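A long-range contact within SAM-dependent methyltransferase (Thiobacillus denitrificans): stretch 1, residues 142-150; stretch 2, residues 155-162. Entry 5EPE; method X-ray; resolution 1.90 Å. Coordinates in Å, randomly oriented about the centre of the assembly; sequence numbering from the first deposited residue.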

ATOM      1  N   PHE A 142      24.041  -3.293  13.144  1.00 15.83           N
ATOM      2  CA  PHE A 142      22.679  -2.874  13.434  1.00 15.94           C
ATOM      3  C   PHE A 142      21.906  -2.933  12.120  1.00 16.28           C
ATOM      4  O   PHE A 142      22.537  -3.121  11.063  1.00 16.90           O
ATOM      5  CB  PHE A 142      22.671  -1.489  14.125  1.00 15.87           C
ATOM      6  CG  PHE A 142      23.226  -0.391  13.292  1.00 15.98           C
ATOM      7  CD1 PHE A 142      22.441   0.305  12.416  1.00 16.43           C
ATOM      8  CD2 PHE A 142      24.582  -0.093  13.337  1.00 16.14           C
ATOM      9  CE1 PHE A 142      22.959   1.276  11.598  1.00 17.34           C
ATOM     10  CE2 PHE A 142      25.109   0.928  12.537  1.00 16.31           C
ATOM     11  CZ  PHE A 142      24.303   1.596  11.646  1.00 16.97           C
ATOM     12  N   TRP A 143      20.575  -2.807  12.130  1.00 16.16           N
ATOM     13  CA  TRP A 143      19.819  -2.749  10.867  1.00 17.00           C
ATOM     14  C   TRP A 143      19.855  -1.339  10.262  1.00 16.74           C
ATOM     15  O   TRP A 143      19.439  -0.374  10.868  1.00 16.36           O
ATOM     16  CB  TRP A 143      18.358  -3.201  11.051  1.00 18.24           C
ATOM     17  CG  TRP A 143      18.200  -4.624  11.441  1.00 19.68           C
ATOM     18  CD1 TRP A 143      17.517  -5.111  12.562  1.00 20.85           C
ATOM     19  CD2 TRP A 143      18.720  -5.790  10.775  1.00 21.15           C
ATOM     20  NE1 TRP A 143      17.561  -6.498  12.580  1.00 21.53           N
ATOM     21  CE2 TRP A 143      18.293  -6.929  11.511  1.00 22.07           C
ATOM     22  CE3 TRP A 143      19.451  -5.997   9.597  1.00 22.61           C
ATOM     23  CZ2 TRP A 143      18.659  -8.241  11.152  1.00 24.11           C
ATOM     24  CZ3 TRP A 143      19.793  -7.330   9.232  1.00 23.43           C
ATOM     25  CH2 TRP A 143      19.413  -8.406  10.019  1.00 24.53           C
ATOM     26  N   ARG A 144      20.432  -1.232   9.066  1.00 17.31           N
ATOM     27  CA  ARG A 144      20.358  -0.020   8.258  1.00 17.88           C
ATOM     28  C   ARG A 144      18.914   0.182   7.809  1.00 19.01           C
ATOM     29  O   ARG A 144      18.449   1.298   7.792  1.00 19.45           O
ATOM     30  CB  ARG A 144      21.278  -0.186   7.020  1.00 18.93           C
ATOM     31  CG  ARG A 144      21.220   0.922   6.017  1.00 20.89           C
ATOM     32  CD  ARG A 144      22.220   0.692   4.895  1.00 21.58           C
ATOM     33  NE  ARG A 144      22.123   1.788   3.948  1.00 23.37           N
ATOM     34  CZ  ARG A 144      21.341   1.861   2.889  1.00 24.56           C
ATOM     35  NH1 ARG A 144      20.473   0.904   2.539  1.00 24.32           N
ATOM     36  NH2 ARG A 144      21.387   2.986   2.191  1.00 26.70           N
ATOM     37  N   LYS A 145      18.258  -0.904   7.460  1.00 26.79           N
ATOM     38  CA  LYS A 145      16.803  -0.941   7.406  1.00 28.41           C
ATOM     39  C   LYS A 145      16.334  -2.296   7.733  1.00 27.25           C
ATOM     40  O   LYS A 145      17.056  -3.248   7.671  1.00 26.33           O
ATOM     41  CB  LYS A 145      16.254  -0.471   6.053  1.00 31.88           C
ATOM     42  CG  LYS A 145      16.621  -1.301   4.912  1.00 33.53           C
ATOM     43  CD  LYS A 145      16.453  -0.471   3.625  1.00 38.29           C
ATOM     44  CE  LYS A 145      16.499  -1.382   2.430  1.00 41.22           C
ATOM     45  NZ  LYS A 145      16.760  -0.588   1.190  1.00 46.05           N
ATOM     46  N   LEU A 146      15.079  -2.382   8.056  1.00 28.79           N
ATOM     47  CA  LEU A 146      14.536  -3.553   8.636  1.00 30.65           C
ATOM     48  C   LEU A 146      14.342  -4.600   7.548  1.00 32.90           C
ATOM     49  O   LEU A 146      13.750  -4.295   6.542  1.00 34.63           O
ATOM     50  CB  LEU A 146      13.220  -3.194   9.333  1.00 33.50           C
ATOM     51  CG  LEU A 146      12.819  -4.109  10.457  1.00 34.85           C
ATOM     52  CD1 LEU A 146      13.827  -4.061  11.617  1.00 33.28           C
ATOM     53  CD2 LEU A 146      11.454  -3.682  10.938  1.00 38.26           C
ATOM     54  N   PRO A 147      14.900  -5.798   7.715  1.00 33.61           N
ATOM     55  CA  PRO A 147      14.665  -6.783   6.672  1.00 37.69           C
ATOM     56  C   PRO A 147      13.195  -7.142   6.663  1.00 42.79           C
ATOM     57  O   PRO A 147      12.512  -7.038   7.689  1.00 41.24           O
ATOM     58  CB  PRO A 147      15.516  -7.994   7.058  1.00 36.53           C
ATOM     59  CG  PRO A 147      16.333  -7.569   8.214  1.00 34.50           C
ATOM     60  CD  PRO A 147      15.788  -6.279   8.772  1.00 33.25           C
ATOM     61  N   THR A 148      12.743  -7.497   5.473  1.00 49.80           N
ATOM     62  CA  THR A 148      11.368  -7.807   5.191  1.00 57.96           C
ATOM     63  C   THR A 148      11.076  -9.255   5.587  1.00 59.48           C
ATOM     64  O   THR A 148       9.922  -9.603   5.844  1.00 62.87           O
ATOM     65  CB  THR A 148      11.141  -7.519   3.687  1.00 65.26           C
ATOM     66  OG1 THR A 148      12.305  -7.963   2.935  1.00 66.15           O
ATOM     67  CG2 THR A 148      10.984  -5.977   3.492  1.00 65.55           C
ATOM     68  N   THR A 149      12.126 -10.085   5.663  1.00 57.69           N
ATOM     69  CA  THR A 149      12.018 -11.488   6.091  1.00 60.13           C
ATOM     70  C   THR A 149      13.202 -11.919   6.969  1.00 56.52           C
ATOM     71  O   THR A 149      14.319 -11.403   6.792  1.00 52.48           O
ATOM     72  CB  THR A 149      12.011 -12.479   4.878  1.00 64.05           C
ATOM     73  OG1 THR A 149      13.256 -12.374   4.164  1.00 62.87           O
ATOM     74  CG2 THR A 149      10.869 -12.206   3.930  1.00 68.95           C
ATOM     75  N   GLU A 150      12.941 -12.910   7.845  1.00 58.60           N
ATOM     76  CA  GLU A 150      13.976 -13.584   8.666  1.00 58.77           C
ATOM     77  C   GLU A 150      15.139 -14.152   7.787  1.00 56.89           C
ATOM     78  O   GLU A 150      16.303 -14.156   8.228  1.00 55.02           O
ATOM     79  CB  GLU A 150      13.386 -14.707   9.575  1.00 63.40           C
ATOM     80  CG  GLU A 150      12.276 -14.300  10.596  1.00 68.42           C
ATOM     81  CD  GLU A 150      12.769 -13.578  11.894  1.00 68.32           C
ATOM     82  OE1 GLU A 150      13.688 -14.092  12.563  1.00 73.59           O
ATOM     83  OE2 GLU A 150      12.224 -12.516  12.292  1.00 62.73           O
ATOM     84  N   ALA A 155      20.904 -14.487   6.077  1.00 51.19           N
ATOM     85  CA  ALA A 155      21.887 -14.202   5.050  1.00 54.44           C
ATOM     86  C   ALA A 155      22.880 -13.103   5.463  1.00 56.18           C
ATOM     87  O   ALA A 155      23.873 -12.907   4.778  1.00 58.05           O
ATOM     88  CB  ALA A 155      21.186 -13.811   3.761  1.00 55.53           C
ATOM     89  N   CYS A 156      22.563 -12.366   6.541  1.00 57.76           N
ATOM     90  CA  CYS A 156      23.438 -11.361   7.185  1.00 60.10           C
ATOM     91  C   CYS A 156      24.150 -11.925   8.462  1.00 61.60           C
ATOM     92  O   CYS A 156      24.611 -11.164   9.297  1.00 65.85           O
ATOM     93  CB  CYS A 156      22.603 -10.092   7.544  1.00 58.47           C
ATOM     94  SG  CYS A 156      21.954  -9.076   6.155  1.00 56.96           S
ATOM     95  N   HIS A 157      24.215 -13.248   8.614  1.00 63.32           N
ATOM     96  CA  HIS A 157      24.940 -13.903   9.713  1.00 65.98           C
ATOM     97  C   HIS A 157      24.337 -13.663  11.128  1.00 64.15           C
ATOM     98  O   HIS A 157      25.050 -13.807  12.134  1.00 69.51           O
ATOM     99  CB  HIS A 157      26.452 -13.565   9.652  1.00 70.54           C
ATOM    100  N   ALA A 158      23.039 -13.300  11.186  1.00 57.25           N
ATOM    101  CA  ALA A 158      22.192 -13.297  12.412  1.00 53.60           C
ATOM    102  C   ALA A 158      21.303 -14.565  12.417  1.00 52.30           C
ATOM    103  O   ALA A 158      21.206 -15.232  11.416  1.00 51.83           O
ATOM    104  CB  ALA A 158      21.309 -12.067  12.416  1.00 49.72           C
ATOM    105  N   ASN A 159      20.645 -14.895  13.522  1.00 51.85           N
ATOM    106  CA  ASN A 159      19.642 -15.979  13.519  1.00 52.92           C
ATOM    107  C   ASN A 159      18.221 -15.475  13.254  1.00 49.87           C
ATOM    108  O   ASN A 159      17.407 -16.151  12.605  1.00 49.43           O
ATOM    109  CB  ASN A 159      19.559 -16.704  14.860  1.00 57.93           C
ATOM    110  CG  ASN A 159      20.871 -17.242  15.327  1.00 62.37           C
ATOM    111  OD1 ASN A 159      21.265 -16.987  16.451  1.00 67.41           O
ATOM    112  ND2 ASN A 159      21.537 -18.007  14.503  1.00 63.93           N
ATOM    113  N   THR A 160      17.900 -14.330  13.848  1.00 32.27           N
ATOM    114  CA  THR A 160      16.577 -13.735  13.743  1.00 32.40           C
ATOM    115  C   THR A 160      16.713 -12.223  13.549  1.00 28.56           C
ATOM    116  O   THR A 160      17.788 -11.632  13.805  1.00 26.54           O
ATOM    117  CB  THR A 160      15.710 -14.007  15.000  1.00 34.70           C
ATOM    118  OG1 THR A 160      16.352 -13.465  16.160  1.00 36.57           O
ATOM    119  CG2 THR A 160      15.558 -15.465  15.211  1.00 37.67           C
ATOM    120  N   ILE A 161      15.615 -11.611  13.118  1.00 26.91           N
ATOM    121  CA  ILE A 161      15.589 -10.157  12.987  1.00 25.91           C
ATOM    122  C   ILE A 161      15.868  -9.494  14.333  1.00 23.24           C
ATOM    123  O   ILE A 161      16.552  -8.515  14.360  1.00 21.76           O
ATOM    124  CB  ILE A 161      14.288  -9.659  12.338  1.00 27.69           C
ATOM    125  CG1 ILE A 161      14.331 -10.026  10.861  1.00 30.29           C
ATOM    126  CG2 ILE A 161      14.136  -8.134  12.398  1.00 27.24           C
ATOM    127  CD1 ILE A 161      13.043  -9.726  10.109  1.00 33.05           C
ATOM    128  N   SER A 162      15.350 -10.073  15.429  1.00 22.79           N
ATOM    129  CA  SER A 162      15.551  -9.502  16.757  1.00 22.70           C
ATOM    130  C   SER A 162      17.019  -9.483  17.242  1.00 23.08           C
ATOM    131  O   SER A 162      17.283  -8.851  18.274  1.00 22.79           O
ATOM    132  CB  SER A 162      14.631 -10.205  17.775  1.00 23.31           C
ATOM    133  OG  SER A 162      14.840 -11.596  17.797  1.00 24.26           O
TER
HETATM  134  O   HOH W   1      12.742 -11.513  14.909  1.00 41.97           O

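Ile161 lies at the heart of this contact, and of all the residues here it has the largest area covered by the opposing stretch. Its branched, wholly apolar side chain can meet several neighbours at once: CG2 lies 4.2 Å from Leu146 CD1, CG1 lies 4.1 Å from Pro147 CG, and CD1 reaches to 3.7 Å from Pro147 O, passing along the backbone of the first stretch. Trp143 extends this apolar surface, its CE2 4.4 Å from Ile161 CG2. At the far edge of the indole, near the ring plane, Cys156 SG approaches Trp143 CZ3 at 4.1 Å, a sulfur-aromatic contact that suits a polarizable thiol beside the ring's C-H rim.

The backbones do not pair as strands; strand 142-143 gives way to loop, and side chains reach across to main-chain groups instead. Trp143 NE1 donates a nearly linear hydrogen bond to Ile161 O (2.9 Å, 166°), so the buried indole satisfies its one polar atom while its carbons pack.

At the polar edge, Glu150 and Thr160 bring their CA atoms within 5.7 Å. The Glu150 carboxylate curls inward, and OE1 accepts a hydrogen bond from Ile161 N (3.2 Å). A water donates to Glu150 OE2 (2.9 Å) and accepts from Ser162 N (3.0 Å), so the carboxylate serves two successive amides, although high B-factors indicate that this side chain is poorly ordered.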